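Cytochrome c, mono-and diheme variant (Methylophaga aminisulfidivorans MP, PDB 7C90) binds a covalently attached heme c and probably carries electrons in the methanol oxidation system of this marine methylotroph. Local coordinates at residues A[113-118]-A[161-166]; A[34-39]-A[120-125]; A[38-43]-A[126-131]. One frame throughout, in Å; residues are numbered along the deposited sequence.

Contact 1 (A[113-118]-A[161-166]); sequences KNANDK and KADWLT. With HEC (heme c), chain E.
The backbone oxygen of Ala115 points into the turn formed by 161-166, where several groups crowd round it. Here the loop between helices 141-153 and 167-171 packs against the start of helix 117-126. The amide nitrogen of Asp163 and that of Trp164 each lie 3.3 Å from Ala115 O. The indole joins them with its edge: Trp164 CE3 is 3.2 Å from Ala115 O, which sits in the ring plane. Residues Ala162 to Leu165 make a type I beta turn, which places both amide nitrogens near that oxygen. With Trp164 CG between the backbone N and the carbonyl carbon (chi1 74°), one face of the indole lies against Ala162 CB, 3.3 Å above the plane near the rim, and Leu165 CG of its own turn. The alanine methyl meets the Asp163 carboxylate, Ala115 CB to Asp163 OD2 at 3.5 Å. Asp117 crosses the tryptophan with its carboxylate 33° from the ring plane, and OD2 rests 3.6 Å from Trp164 CB. Its charge is spent outside the segments, OD1 in a salt bridge with Arg152 and OD2 on Asn71, while Arg152 also makes a cation-pi contact with Trp164. Asn116 sits at the N-cap, its OD1 bonded to the backbone N of Gly119. At the far end Asn114 ND2 donates to heme O1A over 2.7 Å at 160°. The result is a polar seam: Arg152 probably offsets the negative charge of Asp117 beside the indole, and the 3-10 segment has Asn114 on the heme propionate and the next residue, Ala115, against the turn.

Contact 2 (A[34-39]-A[120-125]); sequences LVFRNT and LFETIY. With HEC (heme c), chain E.
Glu122 and Thr123 sit on helix 117-126, one wall of the heme pocket, where Arg37 and Thr39 of the extended segment 34-39 lie against the helix. Two direct hydrogen bonds and one water hold this arm. Near its middle, Arg37 N donates to Glu122 OE2 over 3.0 Å in a fairly straight bond (161°), reaching the oxygen from above the carboxylate, 64° out of its plane. The glutamate is drawn out beyond CG, which carries its charge to the arm's backbone. Lys118 also forms a salt bridge with OE2, and Lys113 forms one with OE1. Beside it the Phe36 ring stands nearly square to the carboxylate, the planes 87° apart, with CD1 3.7 Å from Glu122 OE2. Further on, the two threonines cross at a slant, and Thr39 OG1 donates to Thr123 OG1 at 2.7 Å. Thr123 OG1 is also bonded to Asn114 OD1. With that hydroxyl beside its own backbone N, the methyl of Thr123 turns the other way, and CG2 comes 3.7 Å from heme C2A. Leu120 and Ile124 complete this side, Leu120 CD1 at 3.4 Å from the heme methyl CMA and Ile124 CD1 close to CMB. The water accepts from Thr39 N at 2.9 Å and donates to Glu122 O at 2.7 Å. Helix 117-126 thus shows two characters: hydrocarbon faces the porphyrin, while a carboxylate matched by two lysines and a backbone amide, together with a hydroxyl chain, holds the arm.

Contact 3 (A[38-43]-A[126-131]); sequences NTVTGD and GGARSM. With HEC (heme c), chain E.
Val40 packs against Ala128 and Arg129 by van der Waals contact. Its CG1 is anti to the backbone N (chi1 170°), which directs CG2 onto the main chain of the loop: Val40 CG2 is 3.4 Å from Ala128 CA, tighter than usual for two carbons. The other methyl, CG1, reaches Arg129 NH1 at 3.6 Å, the two side chains crossing at a slant. That guanidinium end is committed elsewhere, since Arg129 NH1 is hydrogen-bonded to Phe182 O of the second subunit. The side-chain amide of Asn38 comes up to the helix end, with ND2 3.2 Å from Gly126 O. Hydrogen bonds within 38-43 shape the arm. Asn38 OD1 accepts from Val40 N at 2.9 Å and from Thr41 N at 2.8 Å, the two donors coming from opposite faces of the amide plane, so this one oxygen makes both an Asx turn and the longer Asx motif. Thr41 OG1 in turn accepts from Asp43 N in an ST turn. Water-mediated links come next. The water held by Thr39 N donates to Gly127 O at 2.8 Å, and a second water donates to Val40 O and reaches Arg129 NH2 only weakly. The bond to the heme is direct: Arg129 N donates to O2D of a propionate at 3.0 Å and 162°, and Ala128 CB lies close to the same oxygen. Gly127, with positive phi, is where the chain leaves helix 117-126. Beyond it the loop binds a propionate and leads to Met132, which with His92 ligates the iron, the His/Met pair of class I cytochromes c.

How the contacts relate
Contacts 2 and 3 follow the same arm, which lies against helix 117-126 and then against the loop beyond it; their centres are 9 Å apart, they share Asn38 and Thr39, and one water belongs to both. Contact 1 lies at the start of that helix, with its centre 13 Å from that of contact 2 and 18 Å from that of contact 3. Two side chains tie it to contact 2: Lys113 NZ is 2.8 Å from Glu122 OE1, and Asn114 OD1 is 2.6 Å from Thr123 OG1. All three touch the heme: contacts 1 and 3 bond different propionates, while contact 2 packs hydrocarbon against rings A and B of the macrocycle.

Contact 1 (A[113-118]-A[161-166])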
loop_
_atom_site.group_PDB
_atom_site.type_symbol
_atom_site.label_atom_id
_atom_site.label_comp_id
_atom_site.label_asym_id
_atom_site.label_seq_id
_atom_site.Cartn_x
_atom_site.Cartn_y
_atom_site.Cartn_z
ATOM N N LYS A 113 16.402 14.785 2.120
ATOM C CA LYS A 113 16.462 15.439 3.461
ATOM C C LYS A 113 16.319 14.391 4.568
ATOM O O LYS A 113 16.700 14.706 5.697
ATOM C CB LYS A 113 15.373 16.507 3.614
ATOM C CG LYS A 113 13.954 15.964 3.678
ATOM C CD LYS A 113 12.931 17.093 3.751
ATOM C CE LYS A 113 11.873 16.869 4.799
ATOM N NZ LYS A 113 10.914 17.995 4.924
ATOM N N ASN A 114 15.760 13.206 4.288
ATOM C CA ASN A 114 15.508 12.192 5.340
ATOM C C ASN A 114 16.839 11.561 5.789
ATOM O O ASN A 114 16.831 10.861 6.820
ATOM C CB ASN A 114 14.415 11.188 4.944
ATOM C CG ASN A 114 13.049 11.848 4.890
ATOM O OD1 ASN A 114 12.762 12.752 5.689
ATOM N ND2 ASN A 114 12.207 11.424 3.949
ATOM N N ALA A 115 17.960 11.889 5.138
ATOM C CA ALA A 115 19.316 11.477 5.588
ATOM C C ALA A 115 19.754 12.298 6.811
ATOM O O ALA A 115 20.728 11.877 7.502
ATOM C CB ALA A 115 20.311 11.609 4.466
ATOM N N ASN A 116 19.079 13.414 7.106
ATOM C CA ASN A 116 19.405 14.220 8.309
ATOM C C ASN A 116 18.189 14.218 9.248
ATOM O O ASN A 116 17.066 13.885 8.801
ATOM C CB ASN A 116 19.953 15.588 7.888
ATOM C CG ASN A 116 18.912 16.513 7.302
ATOM O OD1 ASN A 116 17.938 16.887 7.965
ATOM N ND2 ASN A 116 19.116 16.885 6.048
ATOM N N ASP A 117 18.403 14.535 10.530
ATOM C CA ASP A 117 17.361 14.372 11.568
ATOM C C ASP A 117 16.287 15.469 11.432
ATOM O O ASP A 117 15.103 15.163 11.733
ATOM C CB ASP A 117 17.980 14.247 12.961
ATOM C CG ASP A 117 18.578 12.861 13.209
ATOM O OD1 ASP A 117 18.169 11.891 12.508
ATOM O OD2 ASP A 117 19.456 12.769 14.087
ATOM N N LYS A 118 16.618 16.667 10.958
ATOM C CA LYS A 118 15.586 17.724 10.773
ATOM C C LYS A 118 14.597 17.247 9.708
ATOM O O LYS A 118 13.397 17.352 9.921
ATOM C CB LYS A 118 16.206 19.057 10.366
ATOM C CG LYS A 118 15.202 20.158 10.020
ATOM C CD LYS A 118 15.848 21.521 10.019
ATOM C CE LYS A 118 14.911 22.658 9.676
ATOM N NZ LYS A 118 14.389 22.542 8.299
ATOM N N LYS A 161 26.973 8.427 3.686
ATOM C CA LYS A 161 25.655 9.014 3.319
ATOM C C LYS A 161 24.856 9.314 4.598
ATOM O O LYS A 161 23.779 9.880 4.442
ATOM C CB LYS A 161 24.891 8.106 2.348
ATOM C CG LYS A 161 25.614 7.806 1.040
ATOM C CD LYS A 161 24.701 7.378 -0.104
ATOM C CE LYS A 161 25.224 6.193 -0.897
ATOM N NZ LYS A 161 24.154 5.529 -1.685
ATOM N N ALA A 162 25.383 8.983 5.788
ATOM C CA ALA A 162 24.686 9.130 7.081
ATOM C C ALA A 162 24.820 10.568 7.592
ATOM O O ALA A 162 25.655 10.818 8.494
ATOM C CB ALA A 162 25.225 8.136 8.079
ATOM N N ASP A 163 24.005 11.484 7.065
ATOM C CA ASP A 163 24.163 12.941 7.313
ATOM C C ASP A 163 23.951 13.267 8.796
ATOM O O ASP A 163 24.524 14.261 9.220
ATOM C CB ASP A 163 23.311 13.779 6.357
ATOM C CG ASP A 163 23.796 13.715 4.914
ATOM O OD1 ASP A 163 25.012 13.504 4.704
ATOM O OD2 ASP A 163 22.956 13.868 4.000
ATOM N N TRP A 164 23.222 12.458 9.573
ATOM C CA TRP A 164 22.949 12.706 11.015
ATOM C C TRP A 164 24.202 12.436 11.876
ATOM O O TRP A 164 24.228 12.893 13.015
ATOM C CB TRP A 164 21.745 11.887 11.512
ATOM C CG TRP A 164 22.009 10.423 11.692
ATOM C CD1 TRP A 164 22.348 9.790 12.856
ATOM C CD2 TRP A 164 22.009 9.414 10.672
ATOM N NE1 TRP A 164 22.544 8.456 12.629
ATOM C CE2 TRP A 164 22.379 8.199 11.297
ATOM C CE3 TRP A 164 21.749 9.412 9.301
ATOM C CZ2 TRP A 164 22.452 6.997 10.607
ATOM C CZ3 TRP A 164 21.850 8.225 8.607
ATOM C CH2 TRP A 164 22.200 7.038 9.257
ATOM N N LEU A 165 25.185 11.707 11.362
ATOM C CA LEU A 165 26.421 11.335 12.118
ATOM C C LEU A 165 27.469 12.452 12.000
ATOM O O LEU A 165 27.638 12.996 10.890
ATOM C CB LEU A 165 27.015 10.032 11.568
ATOM C CG LEU A 165 26.196 8.763 11.738
ATOM C CD1 LEU A 165 26.876 7.606 11.030
ATOM C CD2 LEU A 165 25.955 8.454 13.208
ATOM N N THR A 166 28.196 12.711 13.088
ATOM C CA THR A 166 29.394 13.599 13.123
ATOM C C THR A 166 30.546 12.881 12.415
ATOM O O THR A 166 30.451 11.635 12.230
ATOM C CB THR A 166 29.754 14.009 14.553
ATOM O OG1 THR A 166 30.257 12.878 15.264
ATOM C CG2 THR A 166 28.579 14.605 15.294
HETATM FE FE HEC E . 6.000 5.927 6.481
HETATM C CHA HEC E . 7.400 7.177 3.594
HETATM C CHB HEC E . 8.706 6.878 8.231
HETATM C CHC HEC E . 4.334 5.137 9.377
HETATM C CHD HEC E . 3.610 4.348 4.634
HETATM N NA HEC E . 7.721 6.911 5.971
HETATM C C1A HEC E . 8.163 7.311 4.796
HETATM C C2A HEC E . 9.476 7.988 4.805
HETATM C C3A HEC E . 9.849 7.937 6.208
HETATM C C4A HEC E . 8.725 7.185 6.811
HETATM C CMA HEC E . 11.080 8.384 6.916
HETATM C CAA HEC E . 10.221 8.606 3.681
HETATM C CBA HEC E . 11.361 7.633 3.436
HETATM C CGA HEC E . 12.313 8.140 2.403
HETATM O O1A HEC E . 12.375 9.364 2.183
HETATM O O2A HEC E . 12.947 7.271 1.749
HETATM N NB HEC E . 6.467 6.005 8.468
HETATM C C1B HEC E . 7.611 6.345 8.995
HETATM C C2B HEC E . 7.690 6.219 10.465
HETATM C C3B HEC E . 6.359 5.729 10.807
HETATM C C4B HEC E . 5.700 5.641 9.512
HETATM C CMB HEC E . 8.864 6.525 11.350
HETATM C CAB HEC E . 5.817 5.409 12.203
HETATM C CBB HEC E . 5.637 6.644 13.015
HETATM N NC HEC E . 4.286 4.915 6.917
HETATM C C1C HEC E . 3.752 4.744 8.134
HETATM C C2C HEC E . 2.488 3.988 8.172
HETATM C C3C HEC E . 2.278 3.759 6.737
HETATM C C4C HEC E . 3.425 4.351 6.065
HETATM C CMC HEC E . 1.720 3.635 9.398
HETATM C CAC HEC E . 1.135 2.929 6.211
HETATM C CBC HEC E . -0.220 3.397 6.664
HETATM N ND HEC E . 5.607 5.768 4.458
HETATM C C1D HEC E . 4.624 5.093 3.890
HETATM C C2D HEC E . 4.551 5.209 2.447
HETATM C C3D HEC E . 5.671 6.057 2.115
HETATM C C4D HEC E . 6.215 6.350 3.443
HETATM C CMD HEC E . 3.529 4.604 1.563
HETATM C CAD HEC E . 6.072 6.605 0.808
HETATM C CBD HEC E . 5.442 8.006 0.803
HETATM C CGD HEC E . 6.047 9.018 -0.154
HETATM O O1D HEC E . 6.790 8.624 -1.069
HETATM O O2D HEC E . 5.765 10.243 -0.048
#

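Contact 2 (A[34-39]-A[120-125])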
loop_
_atom_site.group_PDB
_atom_site.type_symbol
_atom_site.label_atom_id
_atom_site.label_comp_id
_atom_site.label_asym_id
_atom_site.label_seq_id
_atom_site.Cartn_x
_atom_site.Cartn_y
_atom_site.Cartn_z
ATOM N N LEU A 34 14.587 27.796 13.702
ATOM C CA LEU A 34 14.485 26.742 12.667
ATOM C C LEU A 34 13.131 26.788 11.949
ATOM O O LEU A 34 12.111 26.882 12.607
ATOM C CB LEU A 34 14.673 25.380 13.329
ATOM C CG LEU A 34 16.114 24.949 13.565
ATOM C CD1 LEU A 34 16.189 23.469 13.865
ATOM C CD2 LEU A 34 16.969 25.262 12.364
ATOM N N VAL A 35 13.162 26.708 10.624
ATOM C CA VAL A 35 11.920 26.623 9.816
ATOM C C VAL A 35 11.678 25.152 9.455
ATOM O O VAL A 35 12.408 24.616 8.661
ATOM C CB VAL A 35 11.977 27.525 8.574
ATOM C CG1 VAL A 35 10.662 27.522 7.824
ATOM C CG2 VAL A 35 12.380 28.935 8.930
ATOM N N PHE A 36 10.679 24.532 10.070
ATOM C CA PHE A 36 10.327 23.128 9.755
ATOM C C PHE A 36 9.303 23.120 8.621
ATOM O O PHE A 36 8.296 23.803 8.718
ATOM C CB PHE A 36 9.839 22.398 11.001
ATOM C CG PHE A 36 10.899 22.210 12.047
ATOM C CD1 PHE A 36 11.750 21.130 12.008
ATOM C CD2 PHE A 36 11.075 23.140 13.047
ATOM C CE1 PHE A 36 12.731 20.968 12.966
ATOM C CE2 PHE A 36 12.061 22.973 14.000
ATOM C CZ PHE A 36 12.883 21.887 13.959
ATOM N N ARG A 37 9.585 22.342 7.580
ATOM C CA ARG A 37 8.711 22.323 6.391
ATOM C C ARG A 37 8.247 20.910 6.036
ATOM O O ARG A 37 8.994 19.971 6.194
ATOM C CB ARG A 37 9.425 22.957 5.196
ATOM C CG ARG A 37 9.949 24.363 5.435
ATOM C CD ARG A 37 10.373 25.030 4.150
ATOM N NE ARG A 37 10.777 26.414 4.324
ATOM C CZ ARG A 37 9.991 27.465 4.138
ATOM N NH1 ARG A 37 8.735 27.312 3.771
ATOM N NH2 ARG A 37 10.465 28.682 4.319
ATOM N N ASN A 38 7.004 20.839 5.584
ATOM C CA ASN A 38 6.334 19.642 5.044
ATOM C C ASN A 38 7.158 19.070 3.869
ATOM O O ASN A 38 7.548 19.806 2.957
ATOM C CB ASN A 38 4.894 19.982 4.693
ATOM C CG ASN A 38 4.132 18.763 4.234
ATOM O OD1 ASN A 38 4.396 18.249 3.152
ATOM N ND2 ASN A 38 3.220 18.279 5.066
ATOM N N THR A 39 7.396 17.768 3.900
ATOM C CA THR A 39 8.273 17.032 2.965
ATOM C C THR A 39 7.720 17.097 1.528
ATOM O O THR A 39 8.523 17.104 0.584
ATOM C CB THR A 39 8.412 15.603 3.504
ATOM O OG1 THR A 39 9.065 15.741 4.767
ATOM C CG2 THR A 39 9.165 14.713 2.544
ATOM N N LEU A 120 13.978 14.068 8.640
ATOM C CA LEU A 120 13.299 12.837 9.114
ATOM C C LEU A 120 12.152 13.226 10.036
ATOM O O LEU A 120 11.060 12.653 9.874
ATOM C CB LEU A 120 14.296 11.938 9.847
ATOM C CG LEU A 120 13.758 10.587 10.316
ATOM C CD1 LEU A 120 13.106 9.814 9.191
ATOM C CD2 LEU A 120 14.885 9.782 10.948
ATOM N N PHE A 121 12.400 14.115 10.999
ATOM C CA PHE A 121 11.340 14.584 11.923
ATOM C C PHE A 121 10.214 15.204 11.057
ATOM O O PHE A 121 9.049 14.832 11.222
ATOM C CB PHE A 121 11.892 15.564 12.953
ATOM C CG PHE A 121 10.838 16.081 13.884
ATOM C CD1 PHE A 121 10.079 17.200 13.549
ATOM C CD2 PHE A 121 10.579 15.442 15.079
ATOM C CE1 PHE A 121 9.068 17.648 14.387
ATOM C CE2 PHE A 121 9.580 15.911 15.927
ATOM C CZ PHE A 121 8.833 17.006 15.577
ATOM N N GLU A 122 10.553 16.042 10.074
ATOM C CA GLU A 122 9.513 16.715 9.231
ATOM C C GLU A 122 8.660 15.659 8.554
ATOM O O GLU A 122 7.448 15.850 8.526
ATOM C CB GLU A 122 10.109 17.667 8.192
ATOM C CG GLU A 122 10.773 18.850 8.853
ATOM C CD GLU A 122 11.799 19.588 8.001
ATOM O OE1 GLU A 122 12.355 18.973 7.054
ATOM O OE2 GLU A 122 12.058 20.775 8.303
ATOM N N THR A 123 9.268 14.601 8.021
ATOM C CA THR A 123 8.542 13.588 7.227
ATOM C C THR A 123 7.578 12.882 8.193
ATOM O O THR A 123 6.409 12.665 7.850
ATOM C CB THR A 123 9.516 12.667 6.488
ATOM O OG1 THR A 123 10.256 13.408 5.523
ATOM C CG2 THR A 123 8.812 11.504 5.823
ATOM N N ILE A 124 8.035 12.536 9.381
ATOM C CA ILE A 124 7.191 11.806 10.364
ATOM C C ILE A 124 6.114 12.758 10.879
ATOM O O ILE A 124 4.901 12.371 10.873
ATOM C CB ILE A 124 8.032 11.206 11.502
ATOM C CG1 ILE A 124 9.041 10.198 10.941
ATOM C CG2 ILE A 124 7.124 10.571 12.540
ATOM C CD1 ILE A 124 10.139 9.791 11.928
ATOM N N TYR A 125 6.507 13.937 11.347
ATOM C CA TYR A 125 5.551 14.880 11.983
ATOM C C TYR A 125 4.439 15.257 10.986
ATOM O O TYR A 125 3.229 15.119 11.366
ATOM C CB TYR A 125 6.335 16.059 12.566
ATOM C CG TYR A 125 5.503 17.004 13.365
ATOM C CD1 TYR A 125 5.205 16.778 14.698
ATOM C CD2 TYR A 125 4.962 18.115 12.758
ATOM C CE1 TYR A 125 4.392 17.653 15.405
ATOM C CE2 TYR A 125 4.161 19.000 13.454
ATOM C CZ TYR A 125 3.872 18.777 14.777
ATOM O OH TYR A 125 3.061 19.682 15.417
HETATM FE FE HEC E . 6.000 5.927 6.481
HETATM C CHA HEC E . 7.400 7.177 3.594
HETATM C CHB HEC E . 8.706 6.878 8.231
HETATM C CHC HEC E . 4.334 5.137 9.377
HETATM C CHD HEC E . 3.610 4.348 4.634
HETATM N NA HEC E . 7.721 6.911 5.971
HETATM C C1A HEC E . 8.163 7.311 4.796
HETATM C C2A HEC E . 9.476 7.988 4.805
HETATM C C3A HEC E . 9.849 7.937 6.208
HETATM C C4A HEC E . 8.725 7.185 6.811
HETATM C CMA HEC E . 11.080 8.384 6.916
HETATM C CAA HEC E . 10.221 8.606 3.681
HETATM C CBA HEC E . 11.361 7.633 3.436
HETATM C CGA HEC E . 12.313 8.140 2.403
HETATM O O1A HEC E . 12.375 9.364 2.183
HETATM O O2A HEC E . 12.947 7.271 1.749
HETATM N NB HEC E . 6.467 6.005 8.468
HETATM C C1B HEC E . 7.611 6.345 8.995
HETATM C C2B HEC E . 7.690 6.219 10.465
HETATM C C3B HEC E . 6.359 5.729 10.807
HETATM C C4B HEC E . 5.700 5.641 9.512
HETATM C CMB HEC E . 8.864 6.525 11.350
HETATM C CAB HEC E . 5.817 5.409 12.203
HETATM C CBB HEC E . 5.637 6.644 13.015
HETATM N NC HEC E . 4.286 4.915 6.917
HETATM C C1C HEC E . 3.752 4.744 8.134
HETATM C C2C HEC E . 2.488 3.988 8.172
HETATM C C3C HEC E . 2.278 3.759 6.737
HETATM C C4C HEC E . 3.425 4.351 6.065
HETATM C CMC HEC E . 1.720 3.635 9.398
HETATM C CAC HEC E . 1.135 2.929 6.211
HETATM C CBC HEC E . -0.220 3.397 6.664
HETATM N ND HEC E . 5.607 5.768 4.458
HETATM C C1D HEC E . 4.624 5.093 3.890
HETATM C C2D HEC E . 4.551 5.209 2.447
HETATM C C3D HEC E . 5.671 6.057 2.115
HETATM C C4D HEC E . 6.215 6.350 3.443
HETATM C CMD HEC E . 3.529 4.604 1.563
HETATM C CAD HEC E . 6.072 6.605 0.808
HETATM C CBD HEC E . 5.442 8.006 0.803
HETATM C CGD HEC E . 6.047 9.018 -0.154
HETATM O O1D HEC E . 6.790 8.624 -1.069
HETATM O O2D HEC E . 5.765 10.243 -0.048
HETATM O O HOH W 1 6.193 16.568 6.225
#

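Contact 3 (A[38-43]-A[126-131])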
loop_
_atom_site.group_PDB
_atom_site.type_symbol
_atom_site.label_atom_id
_atom_site.label_comp_id
_atom_site.label_asym_id
_atom_site.label_seq_id
_atom_site.Cartn_x
_atom_site.Cartn_y
_atom_site.Cartn_z
ATOM N N ASN A 38 7.004 20.839 5.584
ATOM C CA ASN A 38 6.334 19.642 5.044
ATOM C C ASN A 38 7.158 19.070 3.869
ATOM O O ASN A 38 7.548 19.806 2.957
ATOM C CB ASN A 38 4.894 19.982 4.693
ATOM C CG ASN A 38 4.132 18.763 4.234
ATOM O OD1 ASN A 38 4.396 18.249 3.152
ATOM N ND2 ASN A 38 3.220 18.279 5.066
ATOM N N THR A 39 7.396 17.768 3.900
ATOM C CA THR A 39 8.273 17.032 2.965
ATOM C C THR A 39 7.720 17.097 1.528
ATOM O O THR A 39 8.523 17.104 0.584
ATOM C CB THR A 39 8.412 15.603 3.504
ATOM O OG1 THR A 39 9.065 15.741 4.767
ATOM C CG2 THR A 39 9.165 14.713 2.544
ATOM N N VAL A 40 6.394 17.134 1.369
ATOM C CA VAL A 40 5.696 17.096 0.049
ATOM C C VAL A 40 5.293 18.524 -0.368
ATOM O O VAL A 40 5.597 18.913 -1.511
ATOM C CB VAL A 40 4.484 16.146 0.102
ATOM C CG1 VAL A 40 3.611 16.262 -1.139
ATOM C CG2 VAL A 40 4.922 14.711 0.331
ATOM N N THR A 41 4.632 19.278 0.508
ATOM C CA THR A 41 3.986 20.567 0.149
ATOM C C THR A 41 4.965 21.727 0.310
ATOM O O THR A 41 4.694 22.732 -0.273
ATOM C CB THR A 41 2.772 20.883 1.019
ATOM O OG1 THR A 41 3.256 21.091 2.354
ATOM C CG2 THR A 41 1.712 19.810 0.967
ATOM N N GLY A 42 6.042 21.601 1.090
ATOM C CA GLY A 42 6.922 22.737 1.404
ATOM C C GLY A 42 6.255 23.722 2.370
ATOM O O GLY A 42 6.916 24.649 2.784
ATOM N N ASP A 43 5.004 23.516 2.776
ATOM C CA ASP A 43 4.349 24.381 3.803
ATOM C C ASP A 43 5.112 24.299 5.129
ATOM O O ASP A 43 5.649 23.218 5.467
ATOM C CB ASP A 43 2.897 23.989 4.082
ATOM C CG ASP A 43 1.921 24.212 2.931
ATOM O OD1 ASP A 43 2.256 24.982 1.988
ATOM O OD2 ASP A 43 0.819 23.606 2.997
ATOM N N GLY A 126 4.833 15.740 9.790
ATOM C CA GLY A 126 3.972 16.373 8.765
ATOM C C GLY A 126 3.465 15.396 7.719
ATOM O O GLY A 126 2.576 15.758 6.990
ATOM N N GLY A 127 3.996 14.179 7.670
ATOM C CA GLY A 127 3.587 13.162 6.696
ATOM C C GLY A 127 4.195 13.419 5.326
ATOM O O GLY A 127 4.943 14.359 5.155
ATOM N N ALA A 128 3.923 12.545 4.396
ATOM C CA ALA A 128 4.386 12.644 2.996
ATOM C C ALA A 128 3.173 12.348 2.120
ATOM O O ALA A 128 2.104 12.869 2.474
ATOM C CB ALA A 128 5.573 11.721 2.782
ATOM N N ARG A 129 3.319 11.583 1.033
ATOM C CA ARG A 129 2.227 11.300 0.067
ATOM C C ARG A 129 1.424 10.097 0.551
ATOM O O ARG A 129 1.942 9.322 1.378
ATOM C CB ARG A 129 2.770 10.926 -1.321
ATOM C CG ARG A 129 3.333 12.097 -2.109
ATOM C CD ARG A 129 3.726 11.686 -3.517
ATOM N NE ARG A 129 4.995 12.336 -3.778
ATOM C CZ ARG A 129 5.131 13.620 -4.060
ATOM N NH1 ARG A 129 4.065 14.391 -4.172
ATOM N NH2 ARG A 129 6.335 14.118 -4.262
ATOM N N SER A 130 0.234 9.930 -0.008
ATOM C CA SER A 130 -0.529 8.657 -0.010
ATOM C C SER A 130 -0.728 8.209 1.443
ATOM O O SER A 130 -1.087 9.055 2.260
ATOM C CB SER A 130 0.196 7.639 -0.879
ATOM O OG SER A 130 -0.634 6.524 -1.188
ATOM N N MET A 131 -0.389 6.964 1.743
ATOM C CA MET A 131 -0.596 6.344 3.072
ATOM C C MET A 131 0.395 6.843 4.127
ATOM O O MET A 131 0.322 6.367 5.222
ATOM C CB MET A 131 -0.441 4.831 2.946
ATOM C CG MET A 131 -1.049 4.284 1.702
ATOM S SD MET A 131 -2.765 3.996 2.018
ATOM C CE MET A 131 -2.627 2.844 3.374
HETATM FE FE HEC E . 6.000 5.927 6.481
HETATM C CHA HEC E . 7.400 7.177 3.594
HETATM C CHB HEC E . 8.706 6.878 8.231
HETATM C CHC HEC E . 4.334 5.137 9.377
HETATM C CHD HEC E . 3.610 4.348 4.634
HETATM N NA HEC E . 7.721 6.911 5.971
HETATM C C1A HEC E . 8.163 7.311 4.796
HETATM C C2A HEC E . 9.476 7.988 4.805
HETATM C C3A HEC E . 9.849 7.937 6.208
HETATM C C4A HEC E . 8.725 7.185 6.811
HETATM C CMA HEC E . 11.080 8.384 6.916
HETATM C CAA HEC E . 10.221 8.606 3.681
HETATM C CBA HEC E . 11.361 7.633 3.436
HETATM C CGA HEC E . 12.313 8.140 2.403
HETATM O O1A HEC E . 12.375 9.364 2.183
HETATM O O2A HEC E . 12.947 7.271 1.749
HETATM N NB HEC E . 6.467 6.005 8.468
HETATM C C1B HEC E . 7.611 6.345 8.995
HETATM C C2B HEC E . 7.690 6.219 10.465
HETATM C C3B HEC E . 6.359 5.729 10.807
HETATM C C4B HEC E . 5.700 5.641 9.512
HETATM C CMB HEC E . 8.864 6.525 11.350
HETATM C CAB HEC E . 5.817 5.409 12.203
HETATM C CBB HEC E . 5.637 6.644 13.015
HETATM N NC HEC E . 4.286 4.915 6.917
HETATM C C1C HEC E . 3.752 4.744 8.134
HETATM C C2C HEC E . 2.488 3.988 8.172
HETATM C C3C HEC E . 2.278 3.759 6.737
HETATM C C4C HEC E . 3.425 4.351 6.065
HETATM C CMC HEC E . 1.720 3.635 9.398
HETATM C CAC HEC E . 1.135 2.929 6.211
HETATM C CBC HEC E . -0.220 3.397 6.664
HETATM N ND HEC E . 5.607 5.768 4.458
HETATM C C1D HEC E . 4.624 5.093 3.890
HETATM C C2D HEC E . 4.551 5.209 2.447
HETATM C C3D HEC E . 5.671 6.057 2.115
HETATM C C4D HEC E . 6.215 6.350 3.443
HETATM C CMD HEC E . 3.529 4.604 1.563
HETATM C CAD HEC E . 6.072 6.605 0.808
HETATM C CBD HEC E . 5.442 8.006 0.803
HETATM C CGD HEC E . 6.047 9.018 -0.154
HETATM O O1D HEC E . 6.790 8.624 -1.069
HETATM O O2D HEC E . 5.765 10.243 -0.048
HETATM O O HOH W 1 6.193 16.568 6.225
HETATM O O HOH W 2 6.659 17.443 -3.677
#